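Long-range contacts in immune protein (Enterobacter cloacae, PDB 6D7Y), which binds the toxic C-terminal tip of a CdiA protein and probably neutralises it, protecting the producing cell in contact-dependent growth inhibition: residues M112-Q116 with F145-L151; F34-F40 with D62-G66; E25-I31 with V45-S49; R16-L20 with I122-F126. One frame throughout, in Å; residues are numbered along the deposited sequence.

All four contacts are partly buried or superficial, and their chemistry follows their place. Contact 2 is the sheet contact: backbone hydrogen bonds pair edge strand 30-36 with strand 63-75. Contact 1, at the opposite end of the same sheet with its centre 28 Å from that of contact 2, packs helix 105-126 on the last strands through aromatic rings and one side-chain hydrogen bond. Contact 3 shares strand 30-36 with contact 2 and touches it where Phe-65 CE1 lies 3.8 Å from Phe-48 CE1, yet relies on apolar packing and a water. Contact 4, a surface contact, joins helix 17-25 to the end of the helix used by contact 1.

Contact 1 of 4, residues M112-Q116 with F145-L151; sequences MLEFQ and FFTNNRL
Residues 112-116 form regular helix, Gln-116 N bonding Met-112 O at 2.8 Å. Opposite runs the end of an antiparallel hairpin: strand 146-147, a type II' turn from Thr-147 to Arg-150 (Asn-148 at phi/psi 51/-125), then strand 150-151. CA atoms approach to 6.5 Å for Met-112 with Phe-145 and 7.0 Å for Gln-116 with Phe-146. Met-112, a selenomethionine in mmt, sets CG 4.0 Å from the Phe-145 ring centroid, over its face, and SE 3.8 Å from Phe-146 CE1, giving oblique Met-aromatic contacts to both rings. Phe-146, chi1 p, receives Gln-116 CB over its face, 3.8 Å from the centroid and 10° off the normal. Gln-116 is extended (tt), so its amide reaches the turn, where NE2 donates to Asn-148 O at 3.0 Å, angle 169°. Leu-113 CD2 meets Leu-151 CD2 at 3.5 Å. Phe-145 and Phe-146 both face Gly-133 across the sheet, so the aromatic platform under the helix springs from a classic beta bulge, in a helix-on-antiparallel-sheet arrangement.

Contact 2 of 4, residues F34-F40 with D62-G66; sequences FNFSEDF and DLYFG
This is an antiparallel strand pair at the edge of the sheet: strands 34-36 and 63-66 run at 163°, their axes 4.4 Å apart at closest. Asn-35 and Gly-66 are the hydrogen-bonded pair, with Asn-35 N to Gly-66 O and Gly-66 N to Asn-35 O both 2.7 Å; Phe-36 and Phe-65 form the non-hydrogen-bonded pair, CA to CA 4.0 Å. Beyond it Ser-37 N donates to Tyr-64 O at 2.9 Å. Ser-37 leaves the strand (phi/psi -81/-17), and its OG, with chi1 p, accepts from Tyr-64 N at 2.9 Å in place of a backbone carbonyl. Asn-35 OD1 takes Phe-36 N at 2.9 Å. A water links Tyr-64 OH (2.9 Å) to Asn-35 ND2 (3.0 Å, weak). Phe-34, Phe-40 and Phe-65 make an aromatic cluster beside helix 50-58, with oblique ring pairs and Leu-63 CD2 over the Phe-40 face, 4.0 Å from its centroid. A second water bonds Ser-37 OG at 2.9 Å and donates to Glu-38 OE2 at 2.7 Å and Asp-62 O at 3.1 Å.

Contact 3 of 4, residues E25-I31 with V45-S49; sequences ESKSDRI and VNVFS
A helix-to-strand connection meets the loop leading into helix 50-58. In backbone terms, residues 25-28 make a type I beta turn at the end of helix 17-25, and residues 30-31 then begin outermost strand 30-36; Asp-29 and Arg-30 both face Glu-70 in a classic beta bulge. Segment 45-49 has no regular structure and ends at Ser-49, the N-cap of helix 50-58. The nearest CA atoms are Ile-31 with Asn-46, 6.5 Å, and Glu-25 with Phe-48, 8.4 Å.

Apolar packing centres on Ile-31 (chi1 p, chi2 t), whose CD1 lies over the face of the Phe-48 ring, 4.0 Å from CE2, and 4.2 Å from Val-47 CA. Phe-48 (chi1 m) also packs on Leu-21 and Phe-65, so its ring sits between helix 17-25 and strand 63-75.

Among charged groups, the fully extended Glu-25 (tt) brings OE2 to 3.3 Å from Phe-48 CD2 and OE1 to 3.7 Å from Val-47 CG1, its carboxylate being salt-bridged to Lys-22.

Of the polar links, Ser-28 closes the turn, N and OG reaching Glu-25 O at 3.2 and 2.8 Å. Between the segments, a water bridges Ile-31 N (3.3 Å, water accepting) and Asn-46 O (3.2 Å), both long.

Contact 4 of 4, residues R16-L20 with I122-F126; sequences RLFFL and ISADF
Segment 16-20 holds the first turn of helix 17-25, with Leu-20 N bonded to Arg-16 O at 2.9 Å, while segment 122-126 is the last turn of helix 105-126, where Ile-122 O accepts from both Asp-125 N and Phe-126 N at 3.2 Å. The closest CA pair is Arg-16 with Phe-126, 5.8 Å. Arg-16 folds back in an mmm rotamer, which brings its guanidinium to the C-terminal end of the long helix: NH1 donates to Asp-125 O at 2.7 Å, angle 144°, and NE makes a weak bond to the same oxygen at 3.0 Å. The guanidinium also lies with one face toward Phe-126, NH1 being 3.7 Å from CD1. The Phe-126 ring, chi1 m, fits against the first helix turn, its CE1 4.0 Å from Phe-19 CB and its CD1 4.0 Å from Leu-20 CB. Leu-20 (tp) puts CD1 over the face of that ring and 4.1 Å from Ile-122 CD1. Inward, Leu-20 touches Val-96 of strand 93-102, and Leu-17 packs on that strand and on helix 50-58, so the helix-helix junction lies at the surface above the sheet.

Contact 1 of 4, residues M112-Q116 with F145-L151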
# COMPACT_ATOMS: atom_id res chain seq x y z
N MSE B 112 -6.01 -11.75 0.19
CA MSE B 112 -4.60 -11.79 -0.18
C MSE B 112 -4.39 -12.29 -1.59
O MSE B 112 -3.56 -11.73 -2.33
CB MSE B 112 -3.84 -12.67 0.81
CG MSE B 112 -3.75 -11.98 2.17
SE MSE B 112 -2.38 -10.57 2.04
CE MSE B 112 -2.57 -9.80 3.81
N LEU B 113 -5.09 -13.35 -1.98
CA LEU B 113 -4.96 -13.89 -3.34
C LEU B 113 -5.45 -12.89 -4.38
O LEU B 113 -4.88 -12.81 -5.47
CB LEU B 113 -5.62 -15.26 -3.49
CG LEU B 113 -4.92 -16.45 -2.82
CD1 LEU B 113 -5.71 -17.72 -3.07
CD2 LEU B 113 -3.50 -16.64 -3.33
N GLU B 114 -6.47 -12.11 -4.04
CA GLU B 114 -6.94 -11.07 -4.95
C GLU B 114 -5.89 -9.97 -5.05
O GLU B 114 -5.65 -9.46 -6.14
CB GLU B 114 -8.31 -10.53 -4.52
CG GLU B 114 -9.44 -11.54 -4.65
CD GLU B 114 -9.76 -11.97 -6.08
OE1 GLU B 114 -10.70 -12.78 -6.24
OE2 GLU B 114 -9.10 -11.54 -7.06
N PHE B 115 -5.25 -9.60 -3.93
CA PHE B 115 -4.18 -8.61 -3.98
C PHE B 115 -3.02 -9.10 -4.83
O PHE B 115 -2.44 -8.33 -5.61
CB PHE B 115 -3.65 -8.23 -2.60
CG PHE B 115 -4.33 -7.04 -1.99
CD1 PHE B 115 -4.08 -5.77 -2.48
CD2 PHE B 115 -5.16 -7.18 -0.90
CE1 PHE B 115 -4.67 -4.65 -1.92
CE2 PHE B 115 -5.75 -6.07 -0.32
CZ PHE B 115 -5.51 -4.80 -0.83
N GLN B 116 -2.66 -10.38 -4.65
CA GLN B 116 -1.55 -10.96 -5.44
C GLN B 116 -1.80 -10.79 -6.95
O GLN B 116 -0.90 -10.41 -7.71
CB GLN B 116 -1.32 -12.46 -5.11
CG GLN B 116 -0.07 -13.03 -5.80
CD GLN B 116 0.14 -14.52 -5.58
OE1 GLN B 116 -0.81 -15.30 -5.50
NE2 GLN B 116 1.43 -14.95 -5.53
N PHE B 145 1.31 -14.55 3.01
CA PHE B 145 0.36 -15.29 2.16
C PHE B 145 0.95 -15.37 0.75
O PHE B 145 0.64 -16.29 -0.02
CB PHE B 145 -1.01 -14.65 2.10
CG PHE B 145 -1.82 -14.84 3.34
CD1 PHE B 145 -1.67 -13.99 4.43
CD2 PHE B 145 -2.73 -15.87 3.42
CE1 PHE B 145 -2.42 -14.17 5.59
CE2 PHE B 145 -3.51 -16.05 4.57
CZ PHE B 145 -3.35 -15.20 5.64
N PHE B 146 1.76 -14.38 0.39
CA PHE B 146 2.43 -14.43 -0.92
C PHE B 146 3.63 -13.49 -1.01
O PHE B 146 3.74 -12.53 -0.28
CB PHE B 146 1.42 -14.07 -2.07
CG PHE B 146 0.96 -12.65 -2.05
CD1 PHE B 146 -0.15 -12.28 -1.30
CD2 PHE B 146 1.66 -11.67 -2.74
CE1 PHE B 146 -0.58 -10.95 -1.28
CE2 PHE B 146 1.25 -10.35 -2.71
CZ PHE B 146 0.13 -9.98 -1.97
N THR B 147 4.54 -13.81 -1.95
CA THR B 147 5.66 -12.95 -2.24
C THR B 147 5.77 -13.01 -3.76
O THR B 147 5.94 -14.10 -4.31
CB THR B 147 6.99 -13.41 -1.63
OG1 THR B 147 6.88 -13.48 -0.22
CG2 THR B 147 8.10 -12.40 -2.00
N ASN B 148 5.63 -11.87 -4.41
CA ASN B 148 5.65 -11.79 -5.87
C ASN B 148 4.67 -12.80 -6.48
O ASN B 148 3.51 -12.82 -6.07
CB ASN B 148 7.08 -11.95 -6.40
CG ASN B 148 7.98 -10.83 -5.94
OD1 ASN B 148 7.52 -9.70 -5.78
ND2 ASN B 148 9.26 -11.13 -5.75
N ASN B 149 5.15 -13.66 -7.37
CA ASN B 149 4.29 -14.66 -8.01
C ASN B 149 4.30 -16.02 -7.30
O ASN B 149 3.91 -17.02 -7.89
CB ASN B 149 4.69 -14.81 -9.48
CG ASN B 149 6.17 -15.25 -9.68
OD1 ASN B 149 6.99 -15.20 -8.75
ND2 ASN B 149 6.50 -15.64 -10.91
N ARG B 150 4.77 -16.05 -6.05
CA ARG B 150 4.86 -17.27 -5.26
C ARG B 150 3.85 -17.27 -4.13
O ARG B 150 3.53 -16.23 -3.57
CB ARG B 150 6.25 -17.38 -4.65
CG ARG B 150 7.31 -17.49 -5.68
CD ARG B 150 8.68 -17.62 -5.07
NE ARG B 150 9.31 -16.37 -4.66
CZ ARG B 150 9.48 -15.93 -3.42
NH1 ARG B 150 10.15 -14.81 -3.24
NH2 ARG B 150 9.00 -16.59 -2.36
N LEU B 151 3.41 -18.46 -3.73
CA LEU B 151 2.41 -18.59 -2.67
C LEU B 151 2.94 -19.04 -1.34
O LEU B 151 4.04 -19.61 -1.24
CB LEU B 151 1.33 -19.59 -3.07
CG LEU B 151 0.45 -19.26 -4.27
CD1 LEU B 151 -0.45 -20.45 -4.56
CD2 LEU B 151 -0.36 -18.01 -4.03

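Contact 2 of 4, residues F34-F40 with D62-G66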
# COMPACT_ATOMS: atom_id res chain seq x y z
N PHE B 34 -5.00 12.67 6.20
CA PHE B 34 -3.64 12.81 5.71
C PHE B 34 -2.75 13.06 6.93
O PHE B 34 -3.03 13.96 7.73
CB PHE B 34 -3.54 13.95 4.71
CG PHE B 34 -2.13 14.26 4.29
CD1 PHE B 34 -1.47 13.44 3.39
CD2 PHE B 34 -1.48 15.40 4.76
CE1 PHE B 34 -0.17 13.74 2.99
CE2 PHE B 34 -0.19 15.70 4.36
CZ PHE B 34 0.47 14.87 3.47
N ASN B 35 -1.68 12.28 7.06
CA ASN B 35 -0.78 12.39 8.22
C ASN B 35 0.66 12.27 7.71
O ASN B 35 0.90 11.57 6.76
CB ASN B 35 -1.10 11.29 9.23
CG ASN B 35 -0.54 11.57 10.61
OD1 ASN B 35 0.00 12.65 10.87
ND2 ASN B 35 -0.69 10.61 11.52
N PHE B 36 1.60 12.89 8.41
CA PHE B 36 3.00 12.99 7.97
C PHE B 36 4.02 13.07 9.12
O PHE B 36 3.69 13.58 10.19
CB PHE B 36 3.09 14.27 7.16
CG PHE B 36 2.36 15.41 7.81
CD1 PHE B 36 2.99 16.21 8.75
CD2 PHE B 36 1.01 15.63 7.53
CE1 PHE B 36 2.29 17.24 9.38
CE2 PHE B 36 0.32 16.65 8.15
CZ PHE B 36 0.96 17.46 9.08
N SER B 37 5.25 12.60 8.87
CA SER B 37 6.31 12.62 9.91
C SER B 37 7.02 13.99 10.06
O SER B 37 7.74 14.20 11.02
CB SER B 37 7.32 11.48 9.71
OG SER B 37 7.89 11.49 8.43
N GLU B 38 6.87 14.85 9.06
CA GLU B 38 7.34 16.25 9.12
C GLU B 38 6.33 17.01 8.29
O GLU B 38 5.88 16.50 7.27
CB GLU B 38 8.76 16.53 8.58
CG GLU B 38 9.93 16.29 9.54
CD GLU B 38 10.52 14.90 9.48
OE1 GLU B 38 11.11 14.46 10.49
OE2 GLU B 38 10.42 14.25 8.42
N ASP B 39 5.93 18.21 8.73
CA ASP B 39 4.96 18.99 7.95
C ASP B 39 5.65 19.52 6.69
O ASP B 39 6.17 20.64 6.65
CB ASP B 39 4.35 20.13 8.79
CG ASP B 39 3.18 20.82 8.07
OD1 ASP B 39 2.66 20.25 7.08
OD2 ASP B 39 2.79 21.92 8.51
N PHE B 40 5.65 18.67 5.66
CA PHE B 40 6.29 18.96 4.38
C PHE B 40 5.31 19.47 3.33
O PHE B 40 5.74 20.07 2.34
CB PHE B 40 7.02 17.71 3.83
CG PHE B 40 6.09 16.67 3.24
CD1 PHE B 40 5.43 15.74 4.04
CD2 PHE B 40 5.91 16.60 1.86
CE1 PHE B 40 4.58 14.78 3.49
CE2 PHE B 40 5.06 15.64 1.30
CZ PHE B 40 4.40 14.73 2.12
N ASP B 62 14.69 10.90 5.76
CA ASP B 62 13.61 9.89 5.75
C ASP B 62 12.28 10.57 6.07
O ASP B 62 12.23 11.45 6.94
CB ASP B 62 13.88 8.80 6.78
CG ASP B 62 15.18 8.08 6.52
OD1 ASP B 62 15.72 8.21 5.41
OD2 ASP B 62 15.66 7.38 7.43
N LEU B 63 11.23 10.17 5.36
CA LEU B 63 9.92 10.80 5.50
C LEU B 63 8.79 9.81 5.28
O LEU B 63 8.90 8.91 4.47
CB LEU B 63 9.81 11.92 4.44
CG LEU B 63 8.55 12.77 4.27
CD1 LEU B 63 8.22 13.54 5.54
CD2 LEU B 63 8.76 13.75 3.11
N TYR B 64 7.70 10.01 6.00
CA TYR B 64 6.51 9.18 5.89
C TYR B 64 5.29 10.03 5.83
O TYR B 64 5.26 11.11 6.39
CB TYR B 64 6.36 8.32 7.17
CG TYR B 64 4.93 7.83 7.45
CD1 TYR B 64 4.45 6.66 6.87
CD2 TYR B 64 4.08 8.53 8.31
CE1 TYR B 64 3.16 6.21 7.11
CE2 TYR B 64 2.78 8.08 8.57
CZ TYR B 64 2.33 6.92 7.97
OH TYR B 64 1.07 6.43 8.19
N PHE B 65 4.29 9.55 5.10
CA PHE B 65 2.96 10.14 5.17
C PHE B 65 1.98 9.00 4.98
O PHE B 65 2.29 7.97 4.36
CB PHE B 65 2.73 11.32 4.22
CG PHE B 65 2.62 10.97 2.76
CD1 PHE B 65 1.38 10.73 2.19
CD2 PHE B 65 3.74 10.96 1.95
CE1 PHE B 65 1.26 10.44 0.85
CE2 PHE B 65 3.64 10.67 0.61
CZ PHE B 65 2.39 10.40 0.05
N GLY B 66 0.82 9.15 5.58
CA GLY B 66 -0.20 8.14 5.49
C GLY B 66 -1.53 8.79 5.28
O GLY B 66 -1.71 10.00 5.53
O HOH W 1 -0.50 7.90 10.14
O HOH W 2 10.57 11.81 9.57

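Contact 3 of 4, residues E25-I31 with V45-S49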
# COMPACT_ATOMS: atom_id res chain seq x y z
N GLU B 25 -5.53 5.13 -5.51
CA GLU B 25 -6.62 6.05 -5.09
C GLU B 25 -7.93 5.85 -5.87
O GLU B 25 -9.03 6.02 -5.32
CB GLU B 25 -6.21 7.53 -5.22
CG GLU B 25 -7.29 8.53 -4.75
CD GLU B 25 -6.97 9.99 -5.01
OE1 GLU B 25 -7.76 10.85 -4.55
OE2 GLU B 25 -5.96 10.28 -5.68
N SER B 26 -7.81 5.51 -7.15
CA SER B 26 -9.00 5.32 -8.00
C SER B 26 -9.86 4.10 -7.66
O SER B 26 -11.02 4.01 -8.09
CB SER B 26 -8.59 5.24 -9.48
OG SER B 26 -7.72 4.15 -9.69
N LYS B 27 -9.30 3.15 -6.90
CA LYS B 27 -10.05 1.95 -6.52
C LYS B 27 -10.80 2.16 -5.19
O LYS B 27 -11.51 1.26 -4.73
CB LYS B 27 -9.11 0.74 -6.49
CG LYS B 27 -8.34 0.60 -7.81
CD LYS B 27 -7.43 -0.63 -7.89
CE LYS B 27 -8.18 -1.91 -8.25
NZ LYS B 27 -9.25 -2.26 -7.30
N SER B 28 -10.66 3.35 -4.59
CA SER B 28 -11.37 3.68 -3.35
C SER B 28 -12.48 4.70 -3.54
O SER B 28 -12.49 5.46 -4.52
CB SER B 28 -10.41 4.24 -2.34
OG SER B 28 -9.91 5.51 -2.74
N ASP B 29 -13.38 4.75 -2.57
CA ASP B 29 -14.49 5.71 -2.59
C ASP B 29 -14.00 7.09 -2.17
O ASP B 29 -14.39 8.08 -2.78
CB ASP B 29 -15.63 5.26 -1.69
CG ASP B 29 -16.35 4.03 -2.22
OD1 ASP B 29 -16.09 3.62 -3.36
OD2 ASP B 29 -17.19 3.49 -1.48
N ARG B 30 -13.16 7.15 -1.14
CA ARG B 30 -12.63 8.43 -0.68
C ARG B 30 -11.40 8.27 0.19
O ARG B 30 -11.13 7.18 0.68
CB ARG B 30 -13.72 9.23 0.06
CG ARG B 30 -14.51 8.45 1.08
CD ARG B 30 -15.59 9.33 1.72
NE ARG B 30 -14.98 10.36 2.56
CZ ARG B 30 -14.70 10.23 3.86
NH1 ARG B 30 -14.13 11.24 4.52
NH2 ARG B 30 -14.99 9.11 4.53
N ILE B 31 -10.65 9.36 0.33
CA ILE B 31 -9.46 9.38 1.17
C ILE B 31 -9.50 10.56 2.09
O ILE B 31 -10.03 11.62 1.74
CB ILE B 31 -8.12 9.38 0.39
CG1 ILE B 31 -7.88 10.68 -0.37
CG2 ILE B 31 -8.06 8.18 -0.53
CD1 ILE B 31 -6.54 10.70 -1.07
N VAL B 45 -4.86 18.05 2.94
CA VAL B 45 -4.55 17.30 1.73
C VAL B 45 -5.65 16.26 1.59
O VAL B 45 -5.71 15.30 2.35
CB VAL B 45 -3.17 16.60 1.80
CG1 VAL B 45 -2.97 15.65 0.61
CG2 VAL B 45 -2.05 17.63 1.87
N ASN B 46 -6.53 16.48 0.61
CA ASN B 46 -7.66 15.59 0.37
C ASN B 46 -7.46 14.74 -0.91
O ASN B 46 -8.17 13.76 -1.12
CB ASN B 46 -8.94 16.43 0.29
CG ASN B 46 -10.21 15.60 0.35
OD1 ASN B 46 -10.17 14.37 0.47
ND2 ASN B 46 -11.36 16.27 0.28
N VAL B 47 -6.50 15.12 -1.75
CA VAL B 47 -6.21 14.39 -3.00
C VAL B 47 -4.73 14.48 -3.35
O VAL B 47 -4.05 15.44 -2.98
CB VAL B 47 -7.04 14.90 -4.21
CG1 VAL B 47 -8.48 14.41 -4.14
CG2 VAL B 47 -6.96 16.42 -4.33
N PHE B 48 -4.25 13.49 -4.07
CA PHE B 48 -2.85 13.48 -4.49
C PHE B 48 -2.61 14.39 -5.68
O PHE B 48 -3.36 14.37 -6.65
CB PHE B 48 -2.39 12.07 -4.85
CG PHE B 48 -2.46 11.09 -3.71
CD1 PHE B 48 -1.69 11.28 -2.57
CD2 PHE B 48 -3.24 9.94 -3.81
CE1 PHE B 48 -1.74 10.37 -1.53
CE2 PHE B 48 -3.29 9.02 -2.77
CZ PHE B 48 -2.53 9.24 -1.63
N SER B 49 -1.55 15.19 -5.59
CA SER B 49 -1.14 16.09 -6.66
C SER B 49 0.30 15.72 -6.96
O SER B 49 0.97 15.11 -6.12
CB SER B 49 -1.26 17.55 -6.21
OG SER B 49 -0.51 17.77 -5.03
O HOH W 3 -10.88 12.07 -1.52

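Contact 4 of 4, residues R16-L20 with I122-F126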
# COMPACT_ATOMS: atom_id res chain seq x y z
N ARG B 16 7.47 6.94 -11.00
CA ARG B 16 6.12 6.40 -11.23
C ARG B 16 5.24 6.48 -9.98
O ARG B 16 4.06 6.14 -10.04
CB ARG B 16 6.20 4.92 -11.62
CG ARG B 16 7.16 4.57 -12.77
CD ARG B 16 6.70 5.00 -14.15
NE ARG B 16 5.54 4.22 -14.63
CZ ARG B 16 4.28 4.65 -14.72
NH1 ARG B 16 3.35 3.82 -15.17
NH2 ARG B 16 3.94 5.90 -14.41
N LEU B 17 5.83 6.89 -8.85
CA LEU B 17 5.11 6.98 -7.57
C LEU B 17 3.75 7.69 -7.62
O LEU B 17 2.75 7.12 -7.21
CB LEU B 17 6.01 7.65 -6.53
CG LEU B 17 5.45 7.85 -5.12
CD1 LEU B 17 4.91 6.55 -4.54
CD2 LEU B 17 6.54 8.44 -4.23
N PHE B 18 3.71 8.93 -8.10
CA PHE B 18 2.44 9.65 -8.22
C PHE B 18 1.37 8.83 -8.96
O PHE B 18 0.24 8.73 -8.52
CB PHE B 18 2.62 10.99 -8.94
CG PHE B 18 1.31 11.65 -9.30
CD1 PHE B 18 0.59 12.38 -8.36
CD2 PHE B 18 0.78 11.52 -10.58
CE1 PHE B 18 -0.62 12.98 -8.69
CE2 PHE B 18 -0.43 12.11 -10.92
CZ PHE B 18 -1.13 12.85 -9.98
N PHE B 19 1.75 8.24 -10.09
CA PHE B 19 0.80 7.47 -10.90
C PHE B 19 0.37 6.17 -10.22
O PHE B 19 -0.77 5.72 -10.38
CB PHE B 19 1.39 7.31 -12.31
CG PHE B 19 1.71 8.64 -12.95
CD1 PHE B 19 0.69 9.41 -13.51
CD2 PHE B 19 3.01 9.14 -12.94
CE1 PHE B 19 0.97 10.66 -14.05
CE2 PHE B 19 3.30 10.38 -13.50
CZ PHE B 19 2.27 11.14 -14.06
N LEU B 20 1.27 5.58 -9.44
CA LEU B 20 0.92 4.40 -8.66
C LEU B 20 -0.13 4.83 -7.63
O LEU B 20 -1.16 4.20 -7.48
CB LEU B 20 2.13 3.81 -7.94
CG LEU B 20 1.88 2.62 -7.00
CD1 LEU B 20 1.26 1.45 -7.73
CD2 LEU B 20 3.17 2.20 -6.33
N ILE B 122 -0.15 -5.17 -12.29
CA ILE B 122 0.38 -3.81 -12.49
C ILE B 122 1.90 -3.69 -12.24
O ILE B 122 2.45 -2.58 -12.30
CB ILE B 122 -0.38 -2.76 -11.64
CG1 ILE B 122 -0.11 -2.91 -10.13
CG2 ILE B 122 -1.88 -2.84 -11.93
CD1 ILE B 122 -0.72 -1.82 -9.29
N SER B 123 2.57 -4.81 -11.98
CA SER B 123 4.01 -4.80 -11.72
C SER B 123 4.81 -4.29 -12.92
O SER B 123 5.76 -3.52 -12.76
CB SER B 123 4.49 -6.19 -11.30
OG SER B 123 4.14 -7.17 -12.25
N ALA B 124 4.40 -4.69 -14.12
CA ALA B 124 5.07 -4.27 -15.36
C ALA B 124 4.87 -2.80 -15.73
O ALA B 124 5.63 -2.27 -16.53
CB ALA B 124 4.60 -5.15 -16.52
N ASP B 125 3.88 -2.14 -15.14
CA ASP B 125 3.60 -0.74 -15.47
C ASP B 125 4.20 0.25 -14.50
O ASP B 125 4.54 1.37 -14.90
CB ASP B 125 2.09 -0.51 -15.56
CG ASP B 125 1.39 -1.57 -16.36
OD1 ASP B 125 1.37 -2.74 -15.88
OD2 ASP B 125 0.83 -1.26 -17.44
N PHE B 126 4.34 -0.14 -13.24
CA PHE B 126 4.87 0.80 -12.23
C PHE B 126 6.28 0.49 -11.73
O PHE B 126 6.86 1.31 -11.01
CB PHE B 126 3.88 0.96 -11.10
CG PHE B 126 2.55 1.49 -11.56
CD1 PHE B 126 2.37 2.85 -11.79
CD2 PHE B 126 1.49 0.62 -11.79
CE1 PHE B 126 1.15 3.33 -12.22
CE2 PHE B 126 0.27 1.11 -12.24
CZ PHE B 126 0.10 2.46 -12.45